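Long-range contact in A-type flavoprotein (Giardia intestinalis, PDB 2Q9U), which probably uses its FMN and diiron centre to pass electrons to oxygen, serving as an oxygen scavenger in this parasite: residues K140-F145 against C161-I166. Residues are numbered along the deposited sequence; the frame is centred on the assembly and turned at random.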
# COMPACT_ATOMS: atom_id res chain seq x y z
N LYS A 140 -2.55 -44.66 25.55
CA LYS A 140 -2.01 -45.52 24.49
C LYS A 140 -0.72 -44.93 23.93
O LYS A 140 0.18 -45.66 23.51
CB LYS A 140 -3.05 -45.71 23.37
CG LYS A 140 -4.33 -46.32 23.88
CD LYS A 140 -4.88 -47.38 22.92
CE LYS A 140 -5.39 -48.59 23.72
NZ LYS A 140 -4.26 -49.27 24.45
N ARG A 141 -0.62 -43.60 23.95
CA ARG A 141 0.53 -42.91 23.37
C ARG A 141 1.51 -42.44 24.44
O ARG A 141 1.15 -42.28 25.61
CB ARG A 141 0.08 -41.72 22.48
CG ARG A 141 -0.80 -42.12 21.30
CD ARG A 141 -1.32 -40.87 20.55
NE ARG A 141 -2.35 -41.15 19.55
CZ ARG A 141 -3.65 -41.34 19.84
NH1 ARG A 141 -4.06 -41.37 21.10
NH2 ARG A 141 -4.53 -41.54 18.86
N THR A 142 2.75 -42.25 24.05
CA THR A 142 3.71 -41.50 24.84
C THR A 142 4.25 -40.33 24.00
O THR A 142 4.14 -40.34 22.76
CB THR A 142 4.89 -42.36 25.30
OG1 THR A 142 5.65 -42.81 24.17
CG2 THR A 142 4.39 -43.57 26.12
N LEU A 143 4.79 -39.33 24.68
CA LEU A 143 5.38 -38.16 24.02
C LEU A 143 6.80 -37.93 24.50
O LEU A 143 7.09 -38.02 25.72
CB LEU A 143 4.55 -36.91 24.31
CG LEU A 143 3.09 -36.90 23.84
CD1 LEU A 143 2.45 -35.60 24.27
CD2 LEU A 143 3.02 -37.08 22.32
N LYS A 144 7.69 -37.65 23.54
CA LYS A 144 9.08 -37.27 23.77
C LYS A 144 9.28 -35.82 23.31
O LYS A 144 8.49 -35.29 22.51
CB LYS A 144 10.04 -38.18 22.98
CG LYS A 144 9.78 -39.68 23.18
CD LYS A 144 10.29 -40.16 24.54
CE LYS A 144 11.80 -40.38 24.52
NZ LYS A 144 12.44 -39.22 25.14
N PHE A 145 10.37 -35.21 23.77
CA PHE A 145 10.61 -33.80 23.57
C PHE A 145 12.00 -33.61 23.05
O PHE A 145 12.95 -34.17 23.58
CB PHE A 145 10.35 -33.06 24.90
CG PHE A 145 9.00 -33.39 25.47
CD1 PHE A 145 7.87 -32.75 24.97
CD2 PHE A 145 8.84 -34.44 26.39
CE1 PHE A 145 6.60 -33.07 25.45
CE2 PHE A 145 7.58 -34.78 26.86
CZ PHE A 145 6.46 -34.11 26.39
N CYS A 161 5.81 -38.29 18.89
CA CYS A 161 5.04 -39.41 19.40
C CYS A 161 5.52 -40.71 18.75
O CYS A 161 5.30 -40.92 17.56
CB CYS A 161 3.54 -39.20 19.15
SG CYS A 161 2.52 -40.67 19.64
N PRO A 162 6.20 -41.58 19.53
CA PRO A 162 6.77 -42.81 18.99
C PRO A 162 5.76 -43.83 18.46
O PRO A 162 6.09 -44.55 17.52
CB PRO A 162 7.54 -43.41 20.18
CG PRO A 162 7.68 -42.30 21.17
CD PRO A 162 6.49 -41.42 20.97
N GLU A 163 4.56 -43.91 19.06
CA GLU A 163 3.55 -44.90 18.66
C GLU A 163 2.93 -44.60 17.30
O GLU A 163 2.71 -45.52 16.51
CB GLU A 163 2.42 -45.07 19.69
CG GLU A 163 2.87 -45.59 21.07
CD GLU A 163 3.54 -44.52 21.89
OE1 GLU A 163 3.28 -43.33 21.59
OE2 GLU A 163 4.30 -44.86 22.84
N ASP A 164 2.65 -43.32 17.05
CA ASP A 164 2.03 -42.88 15.81
C ASP A 164 3.02 -42.30 14.79
O ASP A 164 2.64 -42.02 13.64
CB ASP A 164 0.91 -41.88 16.12
CG ASP A 164 -0.28 -42.53 16.83
OD1 ASP A 164 -0.27 -43.76 17.00
OD2 ASP A 164 -1.21 -41.81 17.23
N LYS A 165 4.28 -42.13 15.21
CA LYS A 165 5.38 -41.68 14.35
C LYS A 165 5.11 -40.23 13.90
O LYS A 165 5.35 -39.86 12.73
CB LYS A 165 5.59 -42.61 13.13
CG LYS A 165 5.69 -44.14 13.49
CD LYS A 165 6.91 -44.46 14.40
CE LYS A 165 7.04 -45.97 14.69
NZ LYS A 165 5.89 -46.45 15.56
N ILE A 166 4.63 -39.43 14.85
CA ILE A 166 4.30 -38.02 14.58
C ILE A 166 5.35 -37.10 15.15
O ILE A 166 5.69 -37.18 16.34
CB ILE A 166 2.98 -37.60 15.24
CG1 ILE A 166 1.81 -38.51 14.86
CG2 ILE A 166 2.62 -36.14 14.84
CD1 ILE A 166 0.70 -38.48 15.92
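The turn that joins strands 157-161 and 166-170 reaches the start of the neighbouring strand 142-147, and its carboxylates bind three donors there: Thr142 N, Thr142 OG1 and Arg141 NE. Glu163, its chain bent about the CB-CG bond (chi2 77°), lays its carboxylate against Thr142 and uses both oxygens. Glu163 OE1 accepts a 2.7 Å hydrogen bond from Thr142 N, almost straight (171°) and from above the carboxylate plane. Glu163 OE2 accepts one from Thr142 OG1 at 2.8 Å through its syn lone pair. Threonine suits the place because OG1, set between its own backbone N and carbonyl carbon, lies within reach of the same carboxylate as the N-H, and glutamate is long enough to serve both.

Arg141 runs out extended, so that NE meets Asp164 OD2, on a short side chain, at 2.7 Å in a salt bridge. OD2 lies at the guanidinium edge, but the planes are perpendicular and the N-H arrives from above the carboxylate: a single-point bridge. Arginine's three nitrogens serve separate groups, NH1 binding Asp48 and the Asp47 carbonyl, NH2 the Pro15 carbonyl.

Between these grips Pro162, lacking an N-H, brings its CD methylene to 3.1 Å from Thr142 O. Small, buried Cys161 fits CB against Leu143 CD2 at 3.8 Å. The turn closes in a G1 bulge, Lys165 and Ile166 both facing Cys161, while Lys165 NZ binds Pro162 O at 2.7 Å.

Away from the diiron and flavin sites, the contact joins a hairpin turn to a strand start in the β-lactamase-like domain. Because Glu163 receives two hydrogen bonds and Asp164 faces a cationic arginine, both would be expected to stay ionised.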